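Local coordinates for putative ABC transporter, ATP-binding protein ComA (Streptococcus mutans, PDB 3K8U) that is a putative ABC transporter ATP-binding protein, represented here by its peptidase-family C39 domain, which has the papain-like fold of clan CA, at residues 19-24 with 83-88; 96-101 with 128-133; 108-113 with 118-123. All blocks are in the same frame, centred on the assembly; numbering follows the deposited sequence.

Contact 1: 19-24 with 83-88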
loop_
_atom_site.group_PDB
_atom_site.type_symbol
_atom_site.label_atom_id
_atom_site.label_comp_id
_atom_site.label_asym_id
_atom_site.label_seq_id
_atom_site.Cartn_x
_atom_site.Cartn_y
_atom_site.Cartn_z
ATOM N N PRO A 19 -8.022 1.305 2.898
ATOM C CA PRO A 19 -8.766 0.055 2.729
ATOM C C PRO A 19 -8.394 -0.612 1.401
ATOM O O PRO A 19 -8.255 -1.832 1.333
ATOM C CB PRO A 19 -10.217 0.535 2.719
ATOM C CG PRO A 19 -10.193 1.656 3.684
ATOM C CD PRO A 19 -8.916 2.394 3.333
ATOM N N ALA A 20 -8.202 0.199 0.359
ATOM C CA ALA A 20 -7.850 -0.313 -0.966
ATOM C C ALA A 20 -6.504 -1.031 -1.030
ATOM O O ALA A 20 -6.424 -2.128 -1.585
ATOM C CB ALA A 20 -7.907 0.800 -2.005
ATOM N N VAL A 21 -5.442 -0.424 -0.494
ATOM C CA VAL A 21 -4.136 -1.091 -0.526
ATOM C C VAL A 21 -4.145 -2.361 0.320
ATOM O O VAL A 21 -3.541 -3.360 -0.062
ATOM C CB VAL A 21 -2.946 -0.163 -0.112
ATOM C CG1 VAL A 21 -2.833 0.997 -1.090
ATOM C CG2 VAL A 21 -3.094 0.337 1.319
ATOM N N LEU A 22 -4.861 -2.339 1.443
ATOM C CA LEU A 22 -4.940 -3.517 2.299
ATOM C C LEU A 22 -5.676 -4.639 1.564
ATOM O O LEU A 22 -5.236 -5.789 1.580
ATOM C CB LEU A 22 -5.632 -3.189 3.627
ATOM C CG LEU A 22 -5.789 -4.348 4.623
ATOM C CD1 LEU A 22 -4.443 -5.007 4.899
ATOM C CD2 LEU A 22 -6.410 -3.838 5.913
ATOM N N ALA A 23 -6.775 -4.296 0.896
ATOM C CA ALA A 23 -7.545 -5.281 0.135
ATOM C C ALA A 23 -6.684 -5.865 -0.987
ATOM O O ALA A 23 -6.747 -7.066 -1.277
ATOM C CB ALA A 23 -8.808 -4.639 -0.447
ATOM N N SER A 24 -5.860 -5.016 -1.595
ATOM C CA SER A 24 -4.978 -5.435 -2.681
ATOM C C SER A 24 -3.976 -6.493 -2.229
ATOM O O SER A 24 -3.832 -7.538 -2.872
ATOM C CB SER A 24 -4.230 -4.230 -3.260
ATOM O OG SER A 24 -5.130 -3.265 -3.779
ATOM N N PRO A 83 4.396 -8.272 -2.424
ATOM C CA PRO A 83 4.214 -6.819 -2.436
ATOM C C PRO A 83 4.141 -6.257 -1.020
ATOM O O PRO A 83 4.061 -7.009 -0.046
ATOM C CB PRO A 83 2.866 -6.677 -3.137
ATOM C CG PRO A 83 2.088 -7.816 -2.526
ATOM C CD PRO A 83 3.094 -8.965 -2.527
ATOM N N PHE A 84 4.238 -4.937 -0.906
ATOM C CA PHE A 84 4.111 -4.280 0.389
ATOM C C PHE A 84 3.478 -2.904 0.214
ATOM O O PHE A 84 3.276 -2.442 -0.912
ATOM C CB PHE A 84 5.437 -4.233 1.164
ATOM C CG PHE A 84 6.549 -3.525 0.454
ATOM C CD1 PHE A 84 6.803 -2.178 0.701
ATOM C CD2 PHE A 84 7.374 -4.214 -0.430
ATOM C CE1 PHE A 84 7.863 -1.531 0.080
ATOM C CE2 PHE A 84 8.437 -3.576 -1.057
ATOM C CZ PHE A 84 8.683 -2.232 -0.803
ATOM N N ILE A 85 3.135 -2.268 1.327
ATOM C CA ILE A 85 2.476 -0.967 1.304
ATOM C C ILE A 85 3.411 0.177 1.678
ATOM O O ILE A 85 4.266 0.018 2.540
ATOM C CB ILE A 85 1.277 -0.986 2.277
ATOM C CG1 ILE A 85 0.269 -2.050 1.826
ATOM C CG2 ILE A 85 0.621 0.391 2.373
ATOM C CD1 ILE A 85 -0.762 -2.413 2.878
ATOM N N VAL A 86 3.263 1.317 1.002
ATOM C CA VAL A 86 4.070 2.500 1.302
ATOM C C VAL A 86 3.198 3.739 1.430
ATOM O O VAL A 86 2.144 3.842 0.794
ATOM C CB VAL A 86 5.172 2.777 0.234
ATOM C CG1 VAL A 86 6.229 1.682 0.270
ATOM C CG2 VAL A 86 4.564 2.901 -1.163
ATOM N N HIS A 87 3.645 4.674 2.263
ATOM C CA HIS A 87 2.934 5.929 2.485
ATOM C C HIS A 87 3.566 6.982 1.580
ATOM O O HIS A 87 4.780 7.218 1.636
ATOM C CB HIS A 87 3.063 6.342 3.959
ATOM C CG HIS A 87 2.284 7.570 4.324
ATOM N ND1 HIS A 87 2.595 8.345 5.422
ATOM C CD2 HIS A 87 1.211 8.157 3.742
ATOM C CE1 HIS A 87 1.748 9.356 5.499
ATOM N NE2 HIS A 87 0.899 9.266 4.492
ATOM N N VAL A 88 2.751 7.592 0.725
ATOM C CA VAL A 88 3.246 8.613 -0.198
ATOM C C VAL A 88 2.434 9.890 -0.081
ATOM O O VAL A 88 1.211 9.843 0.075
ATOM C CB VAL A 88 3.213 8.130 -1.670
ATOM C CG1 VAL A 88 4.192 6.981 -1.871
ATOM C CG2 VAL A 88 1.795 7.688 -2.058
#
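Val-21 of helix 17-28 meets Ile-85 of strand 84-90 through a single methyl group, and this small meeting shows how one branch of a side chain can join a helix to a sheet. Val-21 CG2 lies 3.9 Å from Ile-85 CG2 and equally far from Ile-85 CD1, so it sits against both ends of the forked isoleucine while the two side chains cross at a slant. The fork is spread by the torsions of Ile-85: CG1 is anti to the carbonyl carbon (chi1 -61°) and CD1 continues outward along an extended chi2, while CG2, the other branch, lies anti to the backbone N. Here the packing is close, and purely apolar. The other methyl of Val-21, CG1, turns to Pro-113.

Away from this methyl the fit slackens. Ile-85 CD1 comes no nearer than 4.3 Å to the backbone N of Leu-22, whose own side chain packs on Leu-38 and Leu-138 instead. Ser-24 turns its polar end back on its own helix: OG donates to Ala-20 O at 2.8 Å, from the opposite face of the carbonyl plane to Ser-24 N, and also bonds to Val-9 N. Towards the far end of the strand segment, His-87 is partly exposed and its ring stacks on Tyr-97 rather than meeting the helix. A helix laid on one face of an antiparallel sheet, with Val-21 also touching Tyr-97 and Val-99 of the adjacent strand, is the helix-on-sheet core expected of a papain-like C39 peptidase domain.

Contact 2: 96-101 with 128-133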
loop_
_atom_site.group_PDB
_atom_site.type_symbol
_atom_site.label_atom_id
_atom_site.label_comp_id
_atom_site.label_asym_id
_atom_site.label_seq_id
_atom_site.Cartn_x
_atom_site.Cartn_y
_atom_site.Cartn_z
ATOM N N HIS A 96 -2.274 9.012 1.575
ATOM C CA HIS A 96 -2.354 8.219 0.358
ATOM C C HIS A 96 -1.303 7.118 0.450
ATOM O O HIS A 96 -0.245 7.313 1.050
ATOM C CB HIS A 96 -2.111 9.082 -0.884
ATOM C CG HIS A 96 -2.641 8.470 -2.143
ATOM N ND1 HIS A 96 -3.972 8.539 -2.497
ATOM C CD2 HIS A 96 -2.032 7.743 -3.108
ATOM C CE1 HIS A 96 -4.161 7.878 -3.624
ATOM N NE2 HIS A 96 -3.000 7.385 -4.016
ATOM N N TYR A 97 -1.602 5.956 -0.126
ATOM C CA TYR A 97 -0.679 4.826 -0.090
ATOM C C TYR A 97 -0.640 4.130 -1.438
ATOM O O TYR A 97 -1.580 4.234 -2.223
ATOM C CB TYR A 97 -1.133 3.783 0.948
ATOM C CG TYR A 97 -1.263 4.301 2.362
ATOM C CD1 TYR A 97 -0.222 4.155 3.275
ATOM C CD2 TYR A 97 -2.426 4.949 2.783
ATOM C CE1 TYR A 97 -0.331 4.650 4.574
ATOM C CE2 TYR A 97 -2.546 5.443 4.073
ATOM C CZ TYR A 97 -1.498 5.293 4.961
ATOM O OH TYR A 97 -1.614 5.797 6.235
ATOM N N TYR A 98 0.449 3.409 -1.685
ATOM C CA TYR A 98 0.609 2.622 -2.907
ATOM C C TYR A 98 0.957 1.213 -2.474
ATOM O O TYR A 98 1.395 0.978 -1.342
ATOM C CB TYR A 98 1.829 3.049 -3.733
ATOM C CG TYR A 98 1.823 4.396 -4.409
ATOM C CD1 TYR A 98 0.640 5.075 -4.689
ATOM C CD2 TYR A 98 3.030 4.976 -4.806
ATOM C CE1 TYR A 98 0.661 6.302 -5.353
ATOM C CE2 TYR A 98 3.063 6.195 -5.464
ATOM C CZ TYR A 98 1.882 6.853 -5.737
ATOM O OH TYR A 98 1.933 8.057 -6.396
ATOM N N VAL A 99 0.764 0.279 -3.393
ATOM C CA VAL A 99 1.182 -1.091 -3.178
ATOM C C VAL A 99 2.437 -1.137 -4.056
ATOM O O VAL A 99 2.468 -0.505 -5.116
ATOM C CB VAL A 99 0.166 -2.113 -3.731
ATOM C CG1 VAL A 99 0.738 -3.519 -3.615
ATOM C CG2 VAL A 99 -1.155 -2.018 -2.970
ATOM N N VAL A 100 3.507 -1.770 -3.581
ATOM C CA VAL A 100 4.711 -1.880 -4.394
ATOM C C VAL A 100 4.833 -3.350 -4.782
ATOM O O VAL A 100 4.911 -4.223 -3.919
ATOM C CB VAL A 100 5.985 -1.393 -3.652
ATOM C CG1 VAL A 100 7.202 -1.536 -4.561
ATOM C CG2 VAL A 100 5.825 0.064 -3.254
ATOM N N TYR A 101 4.807 -3.611 -6.086
ATOM C CA TYR A 101 4.861 -4.974 -6.616
ATOM C C TYR A 101 6.241 -5.459 -7.024
ATOM O O TYR A 101 6.496 -6.662 -7.042
ATOM C CB TYR A 101 3.935 -5.093 -7.823
ATOM C CG TYR A 101 2.497 -4.769 -7.524
ATOM C CD1 TYR A 101 1.688 -5.669 -6.831
ATOM C CD2 TYR A 101 1.943 -3.561 -7.936
ATOM C CE1 TYR A 101 0.357 -5.368 -6.555
ATOM C CE2 TYR A 101 0.623 -3.251 -7.667
ATOM C CZ TYR A 101 -0.164 -4.152 -6.978
ATOM O OH TYR A 101 -1.466 -3.820 -6.701
ATOM N N GLN A 128 10.750 8.391 -4.913
ATOM C CA GLN A 128 11.565 8.898 -3.806
ATOM C C GLN A 128 11.072 10.274 -3.334
ATOM O O GLN A 128 11.093 10.576 -2.139
ATOM C CB GLN A 128 13.029 8.972 -4.253
ATOM C CG GLN A 128 14.020 9.376 -3.169
ATOM C CD GLN A 128 15.457 9.238 -3.637
ATOM O OE1 GLN A 128 16.261 8.554 -3.006
ATOM N NE2 GLN A 128 15.779 9.868 -4.759
ATOM N N SER A 129 10.594 11.094 -4.270
ATOM C CA SER A 129 10.091 12.425 -3.931
ATOM C C SER A 129 8.786 12.408 -3.127
ATOM O O SER A 129 8.567 13.281 -2.291
ATOM C CB SER A 129 9.902 13.272 -5.196
ATOM O OG SER A 129 11.131 13.459 -5.879
ATOM N N GLU A 130 7.932 11.414 -3.368
ATOM C CA GLU A 130 6.641 11.306 -2.676
ATOM C C GLU A 130 6.651 10.449 -1.406
ATOM O O GLU A 130 5.873 10.686 -0.482
ATOM C CB GLU A 130 5.587 10.703 -3.618
ATOM C CG GLU A 130 5.373 11.432 -4.934
ATOM C CD GLU A 130 4.368 10.726 -5.844
ATOM O OE1 GLU A 130 3.941 11.349 -6.838
ATOM O OE2 GLU A 130 4.009 9.554 -5.577
ATOM N N TRP A 131 7.509 9.434 -1.389
ATOM C CA TRP A 131 7.604 8.481 -0.276
ATOM C C TRP A 131 8.121 9.043 1.052
ATOM O O TRP A 131 9.175 9.685 1.105
ATOM C CB TRP A 131 8.473 7.300 -0.727
ATOM C CG TRP A 131 8.533 6.110 0.197
ATOM C CD1 TRP A 131 7.524 5.605 0.974
ATOM C CD2 TRP A 131 9.641 5.227 0.357
ATOM N NE1 TRP A 131 7.938 4.448 1.597
ATOM C CE2 TRP A 131 9.236 4.196 1.233
ATOM C CE3 TRP A 131 10.944 5.202 -0.165
ATOM C CZ2 TRP A 131 10.086 3.150 1.598
ATOM C CZ3 TRP A 131 11.786 4.162 0.195
ATOM C CH2 TRP A 131 11.352 3.147 1.070
ATOM N N THR A 132 7.377 8.785 2.126
ATOM C CA THR A 132 7.765 9.237 3.460
ATOM C C THR A 132 8.833 8.317 4.045
ATOM O O THR A 132 9.443 8.638 5.063
ATOM C CB THR A 132 6.580 9.220 4.454
ATOM O OG1 THR A 132 6.147 7.868 4.662
ATOM C CG2 THR A 132 5.414 10.061 3.937
ATOM N N GLY A 133 9.048 7.175 3.396
ATOM C CA GLY A 133 10.001 6.201 3.888
ATOM C C GLY A 133 9.286 5.079 4.631
ATOM O O GLY A 133 9.864 4.020 4.871
#
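Tyr-98 and Glu-130 carry this contact, a polar link between a central strand of the antiparallel sheet in a papain-like domain and the last turn of helix 124-130. Along the strand, alternate residues serve alternate faces. His-96 comes first: its NE2 bonds to Asp-112 OD1 on the next strand and its side chain touches Cys-17, a grouping consistent with the Cys-His-Asp triad of clan CA peptidases. The edge of its imidazole also receives Tyr-98 CE1 in plane. Tyr-97 turns to the other face, where its OH bonds to Thr-49 O.

Tyr-98 follows, with CG anti to the carbonyl carbon (chi1 -68°), which sends the ring out to the helix end. Beyond it the strand runs on through Val-99 and Val-100 to Tyr-101.

Glu-130 reaches Tyr-98 on a chain extended beyond CG, and the two side chains cross nearly at right angles, ring and carboxylate planes 53° apart. The acid comes to the ring obliquely, at its hydroxyl end: Glu-130 OE2 lies 3.4 Å from Tyr-98 CZ, whereas Glu-130 OE1 stays 3.9 Å from Tyr-98 OH. The carboxylate is held at both oxygens: OE1 forms a salt bridge with Lys-90 NZ, while OE2 uses its syn lone pair to accept from Tyr-98 OH at 2.7 Å.

Contact 3: 108-113 with 118-123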
loop_
_atom_site.group_PDB
_atom_site.type_symbol
_atom_site.label_atom_id
_atom_site.label_comp_id
_atom_site.label_asym_id
_atom_site.label_seq_id
_atom_site.Cartn_x
_atom_site.Cartn_y
_atom_site.Cartn_z
ATOM N N LEU A 108 9.936 1.389 -10.590
ATOM C CA LEU A 108 9.240 0.520 -9.654
ATOM C C LEU A 108 7.856 0.261 -10.224
ATOM O O LEU A 108 7.314 1.103 -10.936
ATOM C CB LEU A 108 9.075 1.222 -8.305
ATOM C CG LEU A 108 10.347 1.617 -7.558
ATOM C CD1 LEU A 108 9.987 2.381 -6.302
ATOM C CD2 LEU A 108 11.141 0.369 -7.223
ATOM N N ILE A 109 7.306 -0.914 -9.944
ATOM C CA ILE A 109 5.959 -1.239 -10.393
ATOM C C ILE A 109 5.091 -0.988 -9.163
ATOM O O ILE A 109 5.267 -1.636 -8.130
ATOM C CB ILE A 109 5.827 -2.715 -10.814
ATOM C CG1 ILE A 109 6.874 -3.058 -11.874
ATOM C CG2 ILE A 109 4.418 -2.978 -11.356
ATOM C CD1 ILE A 109 6.921 -4.528 -12.227
ATOM N N ILE A 110 4.211 0.001 -9.251
ATOM C CA ILE A 110 3.348 0.335 -8.122
ATOM C C ILE A 110 1.862 0.222 -8.426
ATOM O O ILE A 110 1.446 0.219 -9.586
ATOM C CB ILE A 110 3.658 1.752 -7.567
ATOM C CG1 ILE A 110 3.406 2.825 -8.629
ATOM C CG2 ILE A 110 5.119 1.827 -7.079
ATOM C CD1 ILE A 110 2.123 3.604 -8.426
ATOM N N GLY A 111 1.072 0.118 -7.362
ATOM C CA GLY A 111 -0.368 0.027 -7.493
ATOM C C GLY A 111 -0.976 1.188 -6.739
ATOM O O GLY A 111 -0.882 1.264 -5.513
ATOM N N ASP A 112 -1.517 2.141 -7.484
ATOM C CA ASP A 112 -2.142 3.314 -6.893
ATOM C C ASP A 112 -3.660 3.125 -6.959
ATOM O O ASP A 112 -4.227 3.082 -8.043
ATOM C CB ASP A 112 -1.715 4.566 -7.679
ATOM C CG ASP A 112 -2.319 5.853 -7.134
ATOM O OD1 ASP A 112 -3.134 5.808 -6.190
ATOM O OD2 ASP A 112 -1.982 6.929 -7.664
ATOM N N PRO A 113 -4.334 3.028 -5.795
ATOM C CA PRO A 113 -5.793 2.848 -5.724
ATOM C C PRO A 113 -6.591 3.882 -6.529
ATOM O O PRO A 113 -7.750 3.637 -6.870
ATOM C CB PRO A 113 -6.072 2.948 -4.228
ATOM C CG PRO A 113 -4.823 2.345 -3.629
ATOM C CD PRO A 113 -3.744 3.015 -4.444
ATOM N N LYS A 118 -4.088 3.338 -11.094
ATOM C CA LYS A 118 -3.987 1.893 -10.916
ATOM C C LYS A 118 -2.546 1.367 -10.966
ATOM O O LYS A 118 -1.641 2.004 -10.433
ATOM C CB LYS A 118 -4.870 1.168 -11.936
ATOM C CG LYS A 118 -6.354 1.425 -11.763
ATOM C CD LYS A 118 -7.128 0.513 -12.703
ATOM C CE LYS A 118 -8.611 0.742 -12.620
ATOM N NZ LYS A 118 -9.315 -0.265 -13.454
ATOM N N VAL A 119 -2.331 0.225 -11.618
ATOM C CA VAL A 119 -0.988 -0.354 -11.701
ATOM C C VAL A 119 -0.174 0.316 -12.799
ATOM O O VAL A 119 -0.582 0.346 -13.962
ATOM C CB VAL A 119 -1.027 -1.884 -11.930
ATOM C CG1 VAL A 119 0.389 -2.458 -11.900
ATOM C CG2 VAL A 119 -1.880 -2.552 -10.873
ATOM N N THR A 120 0.990 0.841 -12.427
ATOM C CA THR A 120 1.845 1.535 -13.379
ATOM C C THR A 120 3.316 1.501 -12.970
ATOM O O THR A 120 3.656 1.089 -11.862
ATOM C CB THR A 120 1.402 3.018 -13.512
ATOM O OG1 THR A 120 2.195 3.680 -14.504
ATOM C CG2 THR A 120 1.557 3.751 -12.177
ATOM N N ARG A 121 4.185 1.863 -13.908
ATOM C CA ARG A 121 5.612 1.935 -13.640
ATOM C C ARG A 121 5.880 3.379 -13.225
ATOM O O ARG A 121 5.284 4.307 -13.778
ATOM C CB ARG A 121 6.421 1.599 -14.895
ATOM C CG ARG A 121 6.438 0.127 -15.249
ATOM C CD ARG A 121 7.257 -0.119 -16.506
ATOM N NE ARG A 121 7.511 -1.541 -16.711
ATOM C CZ ARG A 121 8.652 -2.152 -16.405
ATOM N NH1 ARG A 121 9.662 -1.469 -15.877
ATOM N NH2 ARG A 121 8.780 -3.455 -16.618
ATOM N N MET A 122 6.745 3.560 -12.235
ATOM C CA MET A 122 7.091 4.888 -11.739
ATOM C C MET A 122 8.603 4.958 -11.565
ATOM O O MET A 122 9.215 4.021 -11.053
ATOM C CB MET A 122 6.405 5.148 -10.388
ATOM C CG MET A 122 6.633 6.549 -9.821
ATOM S SD MET A 122 5.742 6.872 -8.264
ATOM C CE MET A 122 4.062 7.131 -8.888
ATOM N N SER A 123 9.208 6.063 -11.993
ATOM C CA SER A 123 10.651 6.212 -11.861
ATOM C C SER A 123 11.008 6.235 -10.379
ATOM O O SER A 123 10.211 6.682 -9.546
ATOM C CB SER A 123 11.135 7.505 -12.523
ATOM O OG SER A 123 10.713 8.644 -11.799
#
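Ile-110 and Thr-120 form the middle of a beta hairpin, with Ile-110 N giving to Thr-120 O and Thr-120 N to Ile-110 O, both at 2.9 Å. CA-H...O contacts fill in at the non-hydrogen-bonded positions on either side of this pair: Arg-121 CA to Leu-108 O and Val-119 CA to Ile-110 O, both 3.3 Å. Leu-108 and Met-122 make a second hydrogen-bonded pair. Near the turn the pairing becomes skewed: Asp-112 N reaches Lys-118 O at 3.0 Å, but from 55° above the carbonyl plane.

The side chains follow the pairing only in part. CG1 of Ile-110 stands between its backbone N and carbonyl carbon (chi1 62°), and the branch runs beside Thr-120, bringing CD1 to 3.8 Å from Thr-120 CG2 and, diagonally, to 4.1 Å from Met-122 CE. On the other face Ile-109 CG2 meets Val-119 CG1 at 4.1 Å, again on a diagonal.

Further out, Asp-112 OD1, besides holding His-96, also accepts from Asp-114 N, at the start of the turn. Strand 120-123 forms one edge of the sheet; strand 107-112 lies between it and strand 93-104, whose Tyr-98 touches Ile-110 and Met-122, while Phe-127 of helix 124-130 covers Leu-108 and Met-122.

How the contacts relate
Followed from the N terminus, the chain first runs through helix 17-28, and contact 1 closes the loop from there, past two further helices and strand 63-69, to strand 84-90. Contact 2 opens only afterwards, on the neighbouring strand 93-104, and closes at the end of helix 124-130; within that loop the hairpin of contact 3 opens and shuts. Contacts 1 and 2 are thus in series, whereas contact 3 falls wholly between the two segments of contact 2. All three share one antiparallel sheet: contact 1 fastens a helix to its middle, contact 3 builds its edge, and contact 2 brings the helix after that edge back to the centre.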